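Local structure of putative uncharacterized protein (Mycobacterium abscessus, 3RR6) at residues L63-V68 with P225-L230; L121-G126 with I229-P234; G143-N148 with C172-W177. The protein is not functionally characterised but belongs to the fumarylacetoacetate hydrolase family and probably acts as a metal-dependent isomerase or hydrolase. One frame throughout, in Å; residues are numbered along the deposited sequence. Where two conformers were deposited one is given.

Interaction 1: L63-V68 with P225-L230. With EDO (1,2-ethanediol), chain P.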
loop_
_atom_site.group_PDB
_atom_site.type_symbol
_atom_site.label_atom_id
_atom_site.label_comp_id
_atom_site.label_asym_id
_atom_site.label_seq_id
_atom_site.Cartn_x
_atom_site.Cartn_y
_atom_site.Cartn_z
ATOM N N LEU A 63 -7.521 7.309 -5.667
ATOM C CA LEU A 63 -7.512 8.588 -4.984
ATOM C C LEU A 63 -8.035 8.361 -3.564
ATOM O O LEU A 63 -9.237 8.157 -3.361
ATOM C CB LEU A 63 -8.400 9.583 -5.739
ATOM C CG LEU A 63 -7.968 9.869 -7.182
ATOM C CD1 LEU A 63 -8.972 10.829 -7.844
ATOM C CD2 LEU A 63 -6.561 10.424 -7.201
ATOM N N ALA A 64 -7.113 8.316 -2.602
ATOM C CA ALA A 64 -7.436 8.036 -1.200
ATOM C C ALA A 64 -7.643 9.309 -0.419
ATOM O O ALA A 64 -6.864 10.251 -0.563
ATOM C CB ALA A 64 -6.290 7.227 -0.546
ATOM N N SER A 65 -8.672 9.346 0.422
ATOM C CA SER A 65 -8.860 10.510 1.296
ATOM C C SER A 65 -7.839 10.509 2.432
ATOM O O SER A 65 -7.390 11.568 2.861
ATOM C CB SER A 65 -10.292 10.610 1.829
ATOM O OG SER A 65 -10.496 9.859 3.006
ATOM N N LYS A 66 -7.461 9.322 2.902
ATOM C CA LYS A 66 -6.449 9.170 3.931
ATOM C C LYS A 66 -5.798 7.809 3.792
ATOM O O LYS A 66 -6.374 6.905 3.171
ATOM C CB LYS A 66 -7.036 9.344 5.336
ATOM C CG LYS A 66 -8.140 8.357 5.713
ATOM C CD LYS A 66 -8.668 8.647 7.119
ATOM C CE LYS A 66 -9.958 7.911 7.472
ATOM N NZ LYS A 66 -11.118 8.249 6.595
ATOM N N VAL A 67 -4.596 7.703 4.347
ATOM C CA VAL A 67 -3.861 6.450 4.457
ATOM C C VAL A 67 -3.685 6.186 5.950
ATOM O O VAL A 67 -3.113 7.006 6.674
ATOM C CB VAL A 67 -2.468 6.510 3.780
ATOM C CG1 VAL A 67 -1.713 5.204 3.981
ATOM C CG2 VAL A 67 -2.605 6.865 2.293
ATOM N N VAL A 68 -4.212 5.062 6.418
ATOM C CA VAL A 68 -4.012 4.633 7.793
ATOM C C VAL A 68 -3.009 3.493 7.720
ATOM O O VAL A 68 -2.987 2.745 6.743
ATOM C CB VAL A 68 -5.345 4.179 8.435
ATOM C CG1 VAL A 68 -5.152 3.819 9.910
ATOM C CG2 VAL A 68 -6.405 5.269 8.287
ATOM N N PRO A 225 -14.753 5.157 0.582
ATOM C CA PRO A 225 -14.243 4.443 -0.583
ATOM C C PRO A 225 -12.983 5.096 -1.107
ATOM O O PRO A 225 -12.935 6.321 -1.290
ATOM C CB PRO A 225 -15.388 4.554 -1.598
ATOM C CG PRO A 225 -16.591 4.747 -0.772
ATOM C CD PRO A 225 -16.148 5.580 0.393
ATOM N N GLY A 226 -11.968 4.271 -1.327
ATOM C CA GLY A 226 -10.668 4.728 -1.757
ATOM C C GLY A 226 -9.639 4.855 -0.651
ATOM O O GLY A 226 -8.448 4.925 -0.934
ATOM N N ASP A 227 -10.079 4.898 0.608
ATOM C CA ASP A 227 -9.124 4.937 1.712
ATOM C C ASP A 227 -8.216 3.702 1.686
ATOM O O ASP A 227 -8.628 2.610 1.294
ATOM C CB ASP A 227 -9.829 5.035 3.066
ATOM C CG ASP A 227 -10.349 6.428 3.368
ATOM O OD1 ASP A 227 -10.060 7.377 2.594
ATOM O OD2 ASP A 227 -11.055 6.567 4.392
ATOM N N VAL A 228 -6.987 3.900 2.126
ATOM C CA VAL A 228 -5.971 2.856 2.130
ATOM C C VAL A 228 -5.575 2.551 3.565
ATOM O O VAL A 228 -5.373 3.473 4.356
ATOM C CB VAL A 228 -4.749 3.305 1.332
ATOM C CG1 VAL A 228 -3.592 2.316 1.479
ATOM C CG2 VAL A 228 -5.109 3.474 -0.145
ATOM N N ILE A 229 -5.478 1.265 3.900
ATOM C CA ILE A 229 -4.911 0.834 5.178
ATOM C C ILE A 229 -3.689 -0.043 4.910
ATOM O O ILE A 229 -3.797 -1.120 4.314
ATOM C CB ILE A 229 -5.898 0.051 6.063
ATOM C CG1 ILE A 229 -7.196 0.830 6.264
ATOM C CG2 ILE A 229 -5.221 -0.251 7.417
ATOM C CD1 ILE A 229 -8.316 -0.001 6.930
ATOM N N LEU A 230 -2.517 0.425 5.328
ATOM C CA LEU A 230 -1.285 -0.360 5.221
ATOM C C LEU A 230 -1.216 -1.305 6.410
ATOM O O LEU A 230 -1.407 -0.885 7.549
ATOM C CB LEU A 230 -0.063 0.551 5.186
ATOM C CG LEU A 230 -0.023 1.606 4.082
ATOM C CD1 LEU A 230 1.286 2.369 4.143
ATOM C CD2 LEU A 230 -0.199 0.961 2.708
HETATM C C1 EDO P . -10.310 6.030 -8.215
HETATM O O1 EDO P . -10.174 6.748 -6.981
HETATM C C2 EDO P . -11.745 5.531 -8.384
HETATM O O2 EDO P . -12.494 6.448 -9.189
HETATM O O HOH W 1 -11.229 8.003 -0.083
#
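Val67 and Val68 pair with Val228 and Ile229 as parallel beta-strands in the fumarylacetoacetate hydrolase domain, while the residues just before them are held by the carboxylate of Asp227. The strand part is close and buried. Lys66 O accepts from Val228 N, Val68 N gives a 2.9 Å bond to Val228 O, and Val68 O takes Leu230 N at 2.8 Å. On the face of Val67 and Val228, one methyl of Val67, CG1, lies 4.0 Å from CG of Leu230, and Ala64 CB meets Val228 CG2 at the same separation. The other face carries Val68 and Ile229, which pack against Val217 and Ile213 of helix 210-220.

The Asp227 carboxylate, also buried, belongs to this tight part. Lys66 leaves its backbone with CG between N and the carbonyl carbon (chi1 60°) and bends at its last torsion, which brings NZ to Asp227 OD2 in a 2.8 Å salt bridge; NZ also bonds Thr222 O. The other carboxylate oxygen, OD1, is met by Lys66 N from above the carboxylate plane, whereas Ser65 OG reaches its syn lone pair at 2.6 Å.

The solvent side is looser. Leu63 and Ser65 are exposed there, and a water nearby links Pro225 O, Ser65 N and Asp227 OD1. Leu63 N binds O1 of an ethanediol, probably from the crystallisation liquor, at 3.0 Å.

Interaction 2: L121-G126 with I229-P234. With EDO (1,2-ethanediol), chain O.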
loop_
_atom_site.group_PDB
_atom_site.type_symbol
_atom_site.label_atom_id
_atom_site.label_comp_id
_atom_site.label_asym_id
_atom_site.label_seq_id
_atom_site.Cartn_x
_atom_site.Cartn_y
_atom_site.Cartn_z
ATOM N N LEU A 121 1.500 -4.916 2.515
ATOM C CA LEU A 121 0.217 -5.157 1.855
ATOM C C LEU A 121 -0.731 -4.010 2.185
ATOM O O LEU A 121 -0.876 -3.639 3.356
ATOM C CB LEU A 121 -0.393 -6.478 2.332
ATOM C CG LEU A 121 -1.790 -6.796 1.794
ATOM C CD1 LEU A 121 -1.718 -7.166 0.318
ATOM C CD2 LEU A 121 -2.446 -7.928 2.601
ATOM N N ALA A 122 -1.375 -3.456 1.156
ATOM C CA ALA A 122 -2.309 -2.344 1.312
ATOM C C ALA A 122 -3.743 -2.773 1.048
ATOM O O ALA A 122 -4.044 -3.323 -0.004
ATOM C CB ALA A 122 -1.929 -1.197 0.350
ATOM N N ILE A 123 -4.621 -2.506 2.008
ATOM C CA ILE A 123 -6.066 -2.693 1.853
ATOM C C ILE A 123 -6.646 -1.425 1.235
ATOM O O ILE A 123 -6.335 -0.320 1.679
ATOM C CB ILE A 123 -6.727 -2.860 3.231
ATOM C CG1 ILE A 123 -6.183 -4.072 3.985
ATOM C CG2 ILE A 123 -8.261 -2.961 3.115
ATOM C CD1 ILE A 123 -6.494 -4.006 5.477
ATOM N N VAL A 124 -7.494 -1.571 0.222
ATOM C CA VAL A 124 -8.229 -0.439 -0.331
ATOM C C VAL A 124 -9.713 -0.619 -0.024
ATOM O O VAL A 124 -10.331 -1.615 -0.430
ATOM C CB VAL A 124 -8.010 -0.256 -1.845
ATOM C CG1 VAL A 124 -8.736 1.015 -2.330
ATOM C CG2 VAL A 124 -6.497 -0.203 -2.183
ATOM N N ILE A 125 -10.282 0.349 0.695
ATOM C CA ILE A 125 -11.696 0.331 1.100
ATOM C C ILE A 125 -12.598 0.664 -0.088
ATOM O O ILE A 125 -12.262 1.509 -0.923
ATOM C CB ILE A 125 -11.920 1.333 2.266
ATOM C CG1 ILE A 125 -11.079 0.918 3.483
ATOM C CG2 ILE A 125 -13.400 1.514 2.609
ATOM C CD1 ILE A 125 -11.467 -0.397 4.137
ATOM N N GLY A 126 -13.722 -0.046 -0.191
ATOM C CA GLY A 126 -14.642 0.123 -1.313
ATOM C C GLY A 126 -16.026 0.670 -0.993
ATOM O O GLY A 126 -16.787 0.953 -1.913
ATOM N N ILE A 229 -5.478 1.265 3.900
ATOM C CA ILE A 229 -4.911 0.834 5.178
ATOM C C ILE A 229 -3.689 -0.043 4.910
ATOM O O ILE A 229 -3.797 -1.120 4.314
ATOM C CB ILE A 229 -5.898 0.051 6.063
ATOM C CG1 ILE A 229 -7.196 0.830 6.264
ATOM C CG2 ILE A 229 -5.221 -0.251 7.417
ATOM C CD1 ILE A 229 -8.316 -0.001 6.930
ATOM N N LEU A 230 -2.517 0.425 5.328
ATOM C CA LEU A 230 -1.285 -0.360 5.221
ATOM C C LEU A 230 -1.216 -1.305 6.410
ATOM O O LEU A 230 -1.407 -0.885 7.549
ATOM C CB LEU A 230 -0.063 0.551 5.186
ATOM C CG LEU A 230 -0.023 1.606 4.082
ATOM C CD1 LEU A 230 1.286 2.369 4.143
ATOM C CD2 LEU A 230 -0.199 0.961 2.708
ATOM N N THR A 231 -0.937 -2.575 6.152
ATOM C CA THR A 231 -1.139 -3.614 7.169
ATOM C C THR A 231 0.081 -3.965 8.030
ATOM O O THR A 231 0.000 -4.865 8.857
ATOM C CB THR A 231 -1.680 -4.896 6.527
ATOM O OG1 THR A 231 -0.752 -5.371 5.542
ATOM C CG2 THR A 231 -3.058 -4.637 5.886
ATOM N N GLY A 232 1.178 -3.235 7.860
ATOM C CA GLY A 232 2.398 -3.440 8.647
ATOM C C GLY A 232 3.530 -3.996 7.793
ATOM O O GLY A 232 3.377 -4.203 6.593
ATOM N N THR A 233 4.689 -4.205 8.415
ATOM C CA THR A 233 5.884 -4.616 7.664
ATOM C C THR A 233 6.668 -5.630 8.479
ATOM O O THR A 233 6.722 -5.523 9.698
ATOM C CB THR A 233 6.750 -3.382 7.284
ATOM O OG1 THR A 233 7.620 -3.712 6.193
ATOM C CG2 THR A 233 7.581 -2.884 8.455
ATOM N N PRO A 234 7.268 -6.632 7.812
ATOM C CA PRO A 234 8.073 -7.610 8.542
ATOM C C PRO A 234 9.454 -7.057 8.881
ATOM O O PRO A 234 9.735 -5.871 8.649
ATOM C CB PRO A 234 8.160 -8.785 7.572
ATOM C CG PRO A 234 8.064 -8.172 6.247
ATOM C CD PRO A 234 7.142 -6.985 6.385
HETATM C C1 EDO O . 7.620 -6.899 12.051
HETATM O O1 EDO O . 6.278 -6.423 12.230
HETATM C C2 EDO O . 8.378 -6.828 13.360
HETATM O O2 EDO O . 8.682 -5.468 13.687
HETATM O O HOH W 2 1.848 -5.978 5.268
#
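Thr231 has chi1 59°, which sets OG1 between its own N and carbonyl carbon and turns the hydroxyl onto Leu121 O, with CG2 beside it facing Ile123. Leu121 O is thereby gripped twice by one residue: Thr231 N approaches almost straight on to the carbonyl at 3.0 Å, and OG1 comes in at 2.8 Å, tilted 27° from the carbonyl plane. A water bonded to Leu121 N, Thr231 OG1 and Gly232 O closes the polar end, where strand 228-230 gives way to loop.

Ile123 has CG1 anti to its carbonyl carbon (chi1 -60°), and its CD1 reaches Thr231 CG2 at 3.5 Å, the two side chains crossing at about a right angle. In the beta core of the fumarylacetoacetate hydrolase domain, Ile123 and Ile229 form an antiparallel hydrogen-bonded pair: Ile123 N donates to Ile229 O at 2.8 Å, and Ile229 N returns a bond to Ile123 O. The neighbouring non-hydrogen-bonded pair, Ala122 with Leu230, puts its side chains on the other face, where Leu230 CD2 rests 3.6 Å from Ala122 CB. Further along, the CD1 tips of Ile125 and Ile229 meet at 4.2 Å.

All of these touching residues are buried. Strand 115-125 lies between strands 228-230 and 141-152, Ala122 and Val124 bonding to the latter, while helix 210-220 packs over Ile123, Ile229 and Thr231 through Val210 and Ile213.

Interaction 3: G143-N148 with C172-W177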
loop_
_atom_site.group_PDB
_atom_site.type_symbol
_atom_site.label_atom_id
_atom_site.label_comp_id
_atom_site.label_asym_id
_atom_site.label_seq_id
_atom_site.Cartn_x
_atom_site.Cartn_y
_atom_site.Cartn_z
ATOM N N GLY A 143 -10.201 -4.132 -2.814
ATOM C CA GLY A 143 -9.152 -5.079 -3.135
ATOM C C GLY A 143 -7.849 -4.684 -2.476
ATOM O O GLY A 143 -7.840 -3.898 -1.521
ATOM N N TYR A 144 -6.757 -5.234 -2.997
ATOM C CA TYR A 144 -5.443 -5.127 -2.350
ATOM C C TYR A 144 -4.419 -4.611 -3.330
ATOM O O TYR A 144 -4.464 -4.926 -4.517
ATOM C CB TYR A 144 -4.989 -6.483 -1.793
ATOM C CG TYR A 144 -5.980 -7.022 -0.802
ATOM C CD1 TYR A 144 -5.937 -6.638 0.528
ATOM C CD2 TYR A 144 -7.022 -7.836 -1.214
ATOM C CE1 TYR A 144 -6.873 -7.085 1.433
ATOM C CE2 TYR A 144 -7.977 -8.283 -0.308
ATOM C CZ TYR A 144 -7.900 -7.899 1.002
ATOM O OH TYR A 144 -8.849 -8.338 1.897
ATOM N N THR A 145 -3.508 -3.800 -2.817
ATOM C CA THR A 145 -2.372 -3.325 -3.604
ATOM C C THR A 145 -1.116 -3.377 -2.729
ATOM O O THR A 145 -1.122 -4.003 -1.659
ATOM C CB THR A 145 -2.666 -1.931 -4.244
ATOM O OG1 THR A 145 -1.685 -1.641 -5.254
ATOM C CG2 THR A 145 -2.699 -0.793 -3.222
ATOM N N ILE A 146 -0.034 -2.764 -3.199
ATOM C CA ILE A 146 1.236 -2.765 -2.475
ATOM C C ILE A 146 1.529 -1.340 -2.022
ATOM O O ILE A 146 1.198 -0.379 -2.721
ATOM C CB ILE A 146 2.394 -3.281 -3.352
ATOM C CG1 ILE A 146 1.977 -4.543 -4.094
ATOM C CG2 ILE A 146 3.658 -3.525 -2.492
ATOM C CD1 ILE A 146 3.035 -5.088 -5.039
ATOM N N GLY A 147 2.122 -1.209 -0.843
ATOM C CA GLY A 147 2.582 0.079 -0.342
ATOM C C GLY A 147 4.000 0.004 0.189
ATOM O O GLY A 147 4.532 -1.077 0.432
ATOM N N ASN A 148 4.611 1.173 0.356
ATOM C CA ASN A 148 5.923 1.305 0.992
ATOM C C ASN A 148 5.801 2.430 2.019
ATOM O O ASN A 148 5.654 3.596 1.647
ATOM C CB ASN A 148 6.968 1.610 -0.086
ATOM C CG ASN A 148 8.410 1.480 0.387
ATOM O OD1 ASN A 148 8.691 1.428 1.578
ATOM N ND2 ASN A 148 9.345 1.460 -0.575
ATOM N N CYS A 172 4.737 7.628 0.460
ATOM C CA CYS A 172 3.792 6.507 0.310
ATOM C C CYS A 172 3.656 6.007 -1.129
ATOM O O CYS A 172 2.596 6.153 -1.749
ATOM C CB CYS A 172 2.418 6.873 0.882
ATOM S SG CYS A 172 1.419 5.390 1.247
ATOM N N PRO A 173 4.714 5.361 -1.657
ATOM C CA PRO A 173 4.509 4.599 -2.884
ATOM C C PRO A 173 3.330 3.640 -2.757
ATOM O O PRO A 173 3.188 2.957 -1.733
ATOM C CB PRO A 173 5.823 3.827 -3.043
ATOM C CG PRO A 173 6.841 4.686 -2.340
ATOM C CD PRO A 173 6.117 5.328 -1.204
ATOM N N LEU A 174 2.510 3.608 -3.804
ATOM C CA LEU A 174 1.315 2.782 -3.851
ATOM C C LEU A 174 1.116 2.267 -5.276
ATOM O O LEU A 174 1.185 3.041 -6.231
ATOM C CB LEU A 174 0.115 3.624 -3.417
ATOM C CG LEU A 174 -1.164 2.890 -3.034
ATOM C CD1 LEU A 174 -0.997 2.130 -1.719
ATOM C CD2 LEU A 174 -2.321 3.894 -2.936
ATOM N N GLY A 175 0.848 0.975 -5.419
ATOM C CA GLY A 175 0.646 0.387 -6.741
ATOM C C GLY A 175 1.130 -1.043 -6.819
ATOM O O GLY A 175 1.469 -1.628 -5.798
ATOM N N PRO A 176 1.192 -1.613 -8.034
ATOM C CA PRO A 176 0.926 -0.989 -9.346
ATOM C C PRO A 176 -0.552 -0.929 -9.738
ATOM O O PRO A 176 -0.921 -0.197 -10.659
ATOM C CB PRO A 176 1.677 -1.906 -10.309
ATOM C CG PRO A 176 1.612 -3.225 -9.657
ATOM C CD PRO A 176 1.760 -2.963 -8.192
ATOM N N TRP A 177 -1.370 -1.717 -9.051
ATOM C CA TRP A 177 -2.797 -1.837 -9.330
ATOM C C TRP A 177 -3.451 -2.535 -8.158
ATOM O O TRP A 177 -2.765 -3.088 -7.292
ATOM C CB TRP A 177 -3.060 -2.620 -10.633
ATOM C CG TRP A 177 -2.213 -3.841 -10.803
ATOM C CD1 TRP A 177 -2.199 -4.959 -10.016
ATOM C CD2 TRP A 177 -1.249 -4.068 -11.835
ATOM N NE1 TRP A 177 -1.264 -5.857 -10.484
ATOM C CE2 TRP A 177 -0.679 -5.339 -11.607
ATOM C CE3 TRP A 177 -0.801 -3.311 -12.928
ATOM C CZ2 TRP A 177 0.322 -5.874 -12.431
ATOM C CZ3 TRP A 177 0.191 -3.858 -13.763
ATOM C CH2 TRP A 177 0.739 -5.122 -13.496
#
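Cys172 sets its CA beside Asn148 O while its side chain points away from strand 143-148, near the start of an antiparallel strand pair in the core of the fumarylacetoacetate hydrolase domain. Pro173 follows and lays its ring against Asn148, CG lying 3.8 Å from the Asn148 CB. The carbonyl oxygen of Pro173 accepts from Asn148 N at 3.1 Å and also receives a CA-H...O contact from Gly147. Asn148 turns its amide oxygen to another partner, Glu118 N.

Leu174 forms a non-hydrogen-bonded pair with Gly147. Its CG is anti to the backbone N (chi1 -164°), which carries CD1 toward Thr145 CG2, 3.7 Å away, the two side chains crossing at about a right angle; a second deposited conformer of Leu174 makes this contact less certain.

Gly175 makes the hydrogen-bonded pair with Ile146. Its N donates to Ile146 O at 3.0 Å, while Ile146 N returns to Gly175 O along a more bent path (136° at the hydrogen), arriving from above the carbonyl plane. The backbone angles of Gly175 by themselves require glycine.

A cis peptide then leads into Pro176, where the chain turns a corner; Pro176 CD packs 4.0 Å from Ile146 CD1, and its CG sits over the centre of the Trp177 ring. After the corner, Trp177 O accepts the Thr145 hydroxyl, OG1, at 2.7 Å, from above the carbonyl plane, and its indole NE1 bonds Ile253 O.

Strand 141-152 runs between strands 172-179 and 115-125. Ile146 and Pro173 face strand 254-261 through Leu256, Ile146 and Asn148 also touch strand 245-250, and Thr145 packs on Ala122 of strand 115-125.

Overall arrangement
The three contacts follow one run of neighbouring strands, 67-70, 228-230, 115-125, 141-152 and 172-179. Interactions 1 and 2 share Ile229 and Leu230, on opposite edges of strand 228-230, and interaction 2 leads on to interaction 3 through the Ala122 N to Thr145 O bond. Interaction 3 is nested in the loops closed by the other two. Interactions 2 and 3 are buried, antiparallel and uncharged, each adding a threonine hydroxyl to a backbone carbonyl. Interaction 1, parallel and lying farther from the chain centre, alone has an exposed margin and a salt bridge. Leu230 and Val67 nevertheless reach Cys172, joining the packing of interactions 1 and 3.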